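Tail fiber protein (Acinetobacter phage AM24, PDB 5W5P) probably binds and degrades the capsular polysaccharide of the host Acinetobacter baumannii as the trimeric tailspike of the phage. Local coordinates at the interface of chains A and B. Coordinates in Å, arbitrary orientation; residue numbers count along the deposited sequence, not the author numbering. Chains: chain A/B, Tail fiber protein.

Contact 1: the interface of chains A and B. Residues chain A 454, 480, 484, 619-621; chain B 438, 441.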
loop_
_atom_site.group_PDB
_atom_site.type_symbol
_atom_site.label_atom_id
_atom_site.label_comp_id
_atom_site.label_asym_id
_atom_site.label_seq_id
_atom_site.Cartn_x
_atom_site.Cartn_y
_atom_site.Cartn_z
ATOM N N ASP A 454 5.171 -31.415 2.985
ATOM C CA ASP A 454 4.565 -31.778 4.255
ATOM C C ASP A 454 5.656 -32.283 5.183
ATOM O O ASP A 454 6.783 -32.548 4.762
ATOM C CB ASP A 454 3.471 -32.838 4.086
ATOM C CG ASP A 454 2.308 -32.625 5.032
ATOM O OD1 ASP A 454 2.545 -32.189 6.178
ATOM O OD2 ASP A 454 1.160 -32.895 4.629
ATOM N N LEU A 480 -7.654 -38.618 4.185
ATOM C CA LEU A 480 -8.120 -37.383 3.564
ATOM C C LEU A 480 -8.117 -37.474 2.042
ATOM O O LEU A 480 -8.916 -36.795 1.389
ATOM C CB LEU A 480 -7.269 -36.208 4.048
ATOM C CG LEU A 480 -7.324 -36.044 5.570
ATOM C CD1 LEU A 480 -6.530 -34.845 6.025
ATOM C CD2 LEU A 480 -8.765 -35.952 6.058
ATOM N N LEU A 484 -11.820 -36.904 -0.521
ATOM C CA LEU A 484 -12.072 -36.043 -1.670
ATOM C C LEU A 484 -13.250 -36.562 -2.486
ATOM O O LEU A 484 -13.469 -37.771 -2.604
ATOM C CB LEU A 484 -10.827 -35.950 -2.554
ATOM C CG LEU A 484 -9.573 -35.427 -1.855
ATOM C CD1 LEU A 484 -8.401 -35.368 -2.824
ATOM C CD2 LEU A 484 -9.840 -34.065 -1.245
ATOM N N GLN A 619 -3.130 -35.004 -1.080
ATOM C CA GLN A 619 -3.560 -35.051 0.310
ATOM C C GLN A 619 -2.941 -36.211 1.097
ATOM O O GLN A 619 -3.427 -36.532 2.187
ATOM C CB GLN A 619 -5.089 -35.109 0.380
ATOM C CG GLN A 619 -5.770 -33.795 0.007
ATOM C CD GLN A 619 -5.155 -32.586 0.705
ATOM O OE1 GLN A 619 -5.397 -32.340 1.892
ATOM N NE2 GLN A 619 -4.358 -31.825 -0.034
ATOM N N ILE A 620 -1.892 -36.851 0.569
ATOM C CA ILE A 620 -1.078 -37.738 1.395
ATOM C C ILE A 620 -0.262 -36.892 2.366
ATOM O O ILE A 620 0.175 -35.781 2.032
ATOM C CB ILE A 620 -0.172 -38.628 0.523
ATOM C CG1 ILE A 620 0.482 -39.728 1.363
ATOM C CG2 ILE A 620 0.903 -37.804 -0.181
ATOM C CD1 ILE A 620 -0.384 -40.960 1.523
ATOM N N TYR A 621 -0.068 -37.398 3.583
ATOM C CA TYR A 621 0.628 -36.626 4.605
ATOM C C TYR A 621 1.224 -37.577 5.631
ATOM O O TYR A 621 0.685 -38.670 5.841
ATOM C CB TYR A 621 -0.318 -35.623 5.290
ATOM C CG TYR A 621 -1.423 -36.256 6.106
ATOM C CD1 TYR A 621 -2.605 -36.660 5.505
ATOM C CD2 TYR A 621 -1.287 -36.445 7.476
ATOM C CE1 TYR A 621 -3.624 -37.233 6.243
ATOM C CE2 TYR A 621 -2.299 -37.027 8.224
ATOM C CZ TYR A 621 -3.467 -37.416 7.600
ATOM O OH TYR A 621 -4.482 -37.989 8.333
ATOM N N ARG B 438 -4.829 -27.183 5.582
ATOM C CA ARG B 438 -4.989 -28.334 4.699
ATOM C C ARG B 438 -6.359 -28.352 4.030
ATOM O O ARG B 438 -6.482 -28.779 2.878
ATOM C CB ARG B 438 -4.758 -29.624 5.488
ATOM C CG ARG B 438 -4.635 -30.862 4.620
ATOM C CD ARG B 438 -4.420 -32.114 5.455
ATOM N NE ARG B 438 -3.131 -32.118 6.142
ATOM C CZ ARG B 438 -1.980 -32.423 5.551
ATOM N NH1 ARG B 438 -1.964 -32.735 4.262
ATOM N NH2 ARG B 438 -0.849 -32.409 6.246
ATOM N N GLN B 441 -6.958 -27.209 0.398
ATOM C CA GLN B 441 -6.398 -27.992 -0.711
ATOM C C GLN B 441 -5.364 -27.188 -1.495
ATOM O O GLN B 441 -5.331 -27.219 -2.726
ATOM C CB GLN B 441 -7.495 -28.509 -1.646
ATOM C CG GLN B 441 -8.740 -29.020 -0.954
ATOM C CD GLN B 441 -8.455 -30.176 -0.031
ATOM O OE1 GLN B 441 -7.616 -31.026 -0.327
ATOM N NE2 GLN B 441 -9.157 -30.219 1.098
HETATM O O HOH W 1 -0.218 -33.394 2.308
#
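A salt bridge dominates this polar patch between two subunits of the tailspike trimer, and B:Arg438 carries most of it, burying 103 Å² against chain A. Its CG lies anti to the backbone N, and the chain runs straight to CD before bending at chi3 (-67°), which swings the guanidinium round to the carboxylate of A:Asp454. The two side chains cross at about a right angle, yet their flat ends are nearly coplanar, 15° apart. NH2 of B:Arg438 lies 2.6 Å from OD2 of A:Asp454, almost in the guanidinium plane and on the syn lone pair of that oxygen; NH1 adds a weak, more bent bond to the same OD2. The grip is therefore forked on one carboxylate oxygen rather than paired over two.

A water extends the polar link. It sits at the guanidinium edge, 2.7 Å from NH1 of B:Arg438, and also bridges to OD2 of A:Asp454 and the backbone O of A:Ile620. Charge pairing here probably keeps the aspartate ionised.

Packing steadies the arginine along its length. The root of A:Tyr621 covers one guanidinium face, CB 3.6 Å from CZ of B:Arg438 and CG above the rim, while the ring, tilted by 39°, leans away; this CG holds the crowded position between backbone N and carbonyl carbon. CD1 of A:Leu480 meets CD of B:Arg438 at 3.5 Å, the two side chains crossing. A:Gln619, bent at chi2, slides past the arginine in the opposite direction, its amide OE1 alongside the aliphatic CG of B:Arg438, 3.2 Å away. The side chains of A:Gln619 and B:Gln441 cross at about a right angle, amide planes steeply inclined, in a packing contact. OE1 of B:Gln441 points tip to tip at CD2 of A:Leu484, 3.9 Å away.

B:Arg438 starts the 3-10 helix 438-440, and B:Gln441 follows it. Chain A supplies strand 451-461, helix 479-483 and the C-terminal stretch ending in strand 621-622, so the patch joins the segment leading into one subunit's C-terminal domain to that domain of its neighbour.

Contact 2: the interface of chains A and B. Residues chain A 17-19, 30-31, 34-35, 38; chain B 22-26, 30, 33.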
loop_
_atom_site.group_PDB
_atom_site.type_symbol
_atom_site.label_atom_id
_atom_site.label_comp_id
_atom_site.label_asym_id
_atom_site.label_seq_id
_atom_site.Cartn_x
_atom_site.Cartn_y
_atom_site.Cartn_z
ATOM N N LEU A 17 -29.316 71.663 2.945
ATOM C CA LEU A 17 -28.262 71.934 3.912
ATOM C C LEU A 17 -27.103 70.993 3.639
ATOM O O LEU A 17 -27.290 69.769 3.706
ATOM C CB LEU A 17 -28.762 71.751 5.343
ATOM C CG LEU A 17 -29.530 72.886 6.019
ATOM C CD1 LEU A 17 -29.393 72.775 7.527
ATOM C CD2 LEU A 17 -29.047 74.241 5.532
ATOM N N PRO A 18 -25.910 71.491 3.324
ATOM C CA PRO A 18 -24.784 70.584 3.060
ATOM C C PRO A 18 -24.409 69.794 4.307
ATOM O O PRO A 18 -24.474 70.299 5.429
ATOM C CB PRO A 18 -23.658 71.527 2.627
ATOM C CG PRO A 18 -24.042 72.863 3.180
ATOM C CD PRO A 18 -25.539 72.905 3.157
ATOM N N ALA A 19 -24.017 68.536 4.096
ATOM C CA ALA A 19 -23.656 67.673 5.214
ATOM C C ALA A 19 -22.440 68.183 5.973
ATOM O O ALA A 19 -22.282 67.860 7.156
ATOM C CB ALA A 19 -23.405 66.248 4.722
ATOM N N GLN A 30 -20.483 65.708 9.397
ATOM C CA GLN A 30 -21.275 64.623 8.828
ATOM C C GLN A 30 -20.748 64.213 7.463
ATOM O O GLN A 30 -20.789 63.028 7.113
ATOM C CB GLN A 30 -22.744 65.028 8.722
ATOM C CG GLN A 30 -23.642 63.944 8.149
ATOM C CD GLN A 30 -23.790 62.764 9.084
ATOM O OE1 GLN A 30 -24.041 62.936 10.276
ATOM N NE2 GLN A 30 -23.632 61.554 8.550
ATOM N N GLN A 31 -20.243 65.172 6.682
ATOM C CA GLN A 31 -19.652 64.829 5.395
ATOM C C GLN A 31 -18.485 63.864 5.563
ATOM O O GLN A 31 -18.349 62.909 4.792
ATOM C CB GLN A 31 -19.201 66.092 4.665
ATOM C CG GLN A 31 -18.717 65.829 3.250
ATOM C CD GLN A 31 -19.713 65.029 2.439
ATOM O OE1 GLN A 31 -20.814 65.499 2.143
ATOM N NE2 GLN A 31 -19.335 63.809 2.077
ATOM N N ASN A 34 -19.937 60.533 6.353
ATOM C CA ASN A 34 -20.457 59.923 5.133
ATOM C C ASN A 34 -19.337 59.381 4.256
ATOM O O ASN A 34 -19.511 58.352 3.594
ATOM C CB ASN A 34 -21.296 60.934 4.346
ATOM C CG ASN A 34 -22.578 61.315 5.060
ATOM O OD1 ASN A 34 -22.888 60.788 6.131
ATOM N ND2 ASN A 34 -23.330 62.246 4.472
ATOM N N ASN A 35 -18.181 60.049 4.248
ATOM C CA ASN A 35 -17.098 59.653 3.356
ATOM C C ASN A 35 -16.554 58.265 3.664
ATOM O O ASN A 35 -15.964 57.640 2.775
ATOM C CB ASN A 35 -15.967 60.680 3.417
ATOM C CG ASN A 35 -16.298 61.948 2.655
ATOM O OD1 ASN A 35 -17.230 61.974 1.847
ATOM N ND2 ASN A 35 -15.533 63.008 2.905
ATOM N N LYS A 38 -17.584 55.708 1.197
ATOM C CA LYS A 38 -17.253 56.000 -0.193
ATOM C C LYS A 38 -15.812 55.630 -0.531
ATOM O O LYS A 38 -15.271 56.124 -1.526
ATOM C CB LYS A 38 -17.488 57.479 -0.503
ATOM C CG LYS A 38 -18.828 58.028 -0.044
ATOM C CD LYS A 38 -18.859 59.537 -0.215
ATOM C CE LYS A 38 -20.276 60.060 -0.322
ATOM N NZ LYS A 38 -20.299 61.485 -0.758
ATOM N N ILE B 22 -30.809 67.250 4.327
ATOM C CA ILE B 22 -29.355 67.365 4.322
ATOM C C ILE B 22 -28.835 66.755 3.026
ATOM O O ILE B 22 -29.273 65.670 2.626
ATOM C CB ILE B 22 -28.733 66.675 5.549
ATOM C CG1 ILE B 22 -29.458 67.102 6.830
ATOM C CG2 ILE B 22 -27.240 66.956 5.627
ATOM C CD1 ILE B 22 -29.310 68.575 7.158
ATOM N N LYS B 23 -27.906 67.450 2.374
ATOM C CA LYS B 23 -27.370 67.040 1.083
ATOM C C LYS B 23 -25.916 66.611 1.233
ATOM O O LYS B 23 -25.099 67.351 1.790
ATOM C CB LYS B 23 -27.476 68.172 0.058
ATOM C CG LYS B 23 -26.949 67.812 -1.328
ATOM C CD LYS B 23 -26.772 69.051 -2.199
ATOM C CE LYS B 23 -27.054 68.757 -3.670
ATOM N NZ LYS B 23 -26.886 69.981 -4.509
ATOM N N ASP B 24 -25.606 65.420 0.732
ATOM C CA ASP B 24 -24.252 64.888 0.721
ATOM C C ASP B 24 -23.536 65.365 -0.536
ATOM O O ASP B 24 -24.168 65.656 -1.556
ATOM C CB ASP B 24 -24.293 63.356 0.785
ATOM C CG ASP B 24 -22.941 62.710 0.540
ATOM O OD1 ASP B 24 -22.160 62.580 1.507
ATOM O OD2 ASP B 24 -22.666 62.307 -0.610
ATOM N N SER B 25 -22.203 65.453 -0.455
ATOM C CA SER B 25 -21.419 65.994 -1.565
ATOM C C SER B 25 -21.662 65.253 -2.877
ATOM O O SER B 25 -21.442 65.830 -3.947
ATOM C CB SER B 25 -19.927 65.974 -1.216
ATOM O OG SER B 25 -19.485 64.675 -0.874
ATOM N N SER B 26 -22.121 64.001 -2.822
ATOM C CA SER B 26 -22.448 63.242 -4.026
ATOM C C SER B 26 -23.671 63.776 -4.754
ATOM O O SER B 26 -23.911 63.375 -5.899
ATOM C CB SER B 26 -22.695 61.778 -3.674
ATOM O OG SER B 26 -23.849 61.655 -2.859
ATOM N N GLN B 30 -28.995 63.068 2.677
ATOM C CA GLN B 30 -28.497 62.291 3.807
ATOM C C GLN B 30 -29.372 61.076 4.068
ATOM O O GLN B 30 -28.864 60.019 4.461
ATOM C CB GLN B 30 -28.417 63.158 5.062
ATOM C CG GLN B 30 -27.894 62.423 6.285
ATOM C CD GLN B 30 -26.430 62.059 6.157
ATOM O OE1 GLN B 30 -25.608 62.892 5.778
ATOM N NE2 GLN B 30 -26.095 60.808 6.469
ATOM N N VAL B 33 -28.127 58.436 1.867
ATOM C CA VAL B 33 -26.878 57.924 2.425
ATOM C C VAL B 33 -27.166 56.989 3.592
ATOM O O VAL B 33 -26.578 55.907 3.701
ATOM C CB VAL B 33 -25.966 59.093 2.846
ATOM C CG1 VAL B 33 -25.004 58.659 3.943
ATOM C CG2 VAL B 33 -25.208 59.641 1.647
#
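A short parallel beta bridge and a polar helix face, both near the N-terminus, join the two subunits here. Strand 17-18 of chain A pairs with strand 22-23 of chain B: the backbone N of B:Lys23 donates to O of A:Leu17 at 2.7 Å, and N of A:Ala19 returns a bond to O of B:Lys23. B:Ile22 packs beside this ladder, its CD1 against CB of A:Leu17.

B:Asp24, with CG anti to its backbone N (chi1 170°), turns its carboxylate toward helix 30-35 of chain A. The extended A:Lys38 meets it tip to tip, NZ 2.5 Å from OD2 on the syn lone pair, a salt bridge; OG of B:Ser26 takes the anti lone pair and its backbone N approaches from above the plane. OD1 accepts from NE2 of A:Gln31 and, at 3.2 Å, from ND2 of A:Asn34, both coming from above the carboxylate plane. So many donors should hold the aspartate ionised. A:Gln31 also receives the backbone N of B:Ser25 on OE1, at 2.9 Å, and its NE2 donates to OD1 of A:Asn35 too, holding the amide in place.

A:Asn34 and B:Gln30 exchange amide bonds: ND2 of A:Asn34 reaches OE1 of B:Gln30 at 2.7 Å, nearly straight and on a lone pair, while NE2 of B:Gln30 donates to OD1 of A:Asn34. NE2 of A:Gln30 shares that OD1 at 2.6 Å, fixing the asparagine's rotation. The site lies at the N-terminal tip, where helices 30-35 of both chains meet.

Contact 1 and contact 2 join the same pair of chains, their centres about 100 Å apart, and share no residue or secondary-structure element. Contact 2 lies at the N-terminal tip of the elongated spike and contact 1 at the C-terminal domain, with the long, strand-rich body between them. Each uses an acid-base pair with the charges swapped: chain A brings the aspartate in contact 1 and the lysine in contact 2. As the deposited assembly holds three copies, equivalent contacts should recur round the trimer, tying the subunits together near both ends and probably keeping them in register along the shaft.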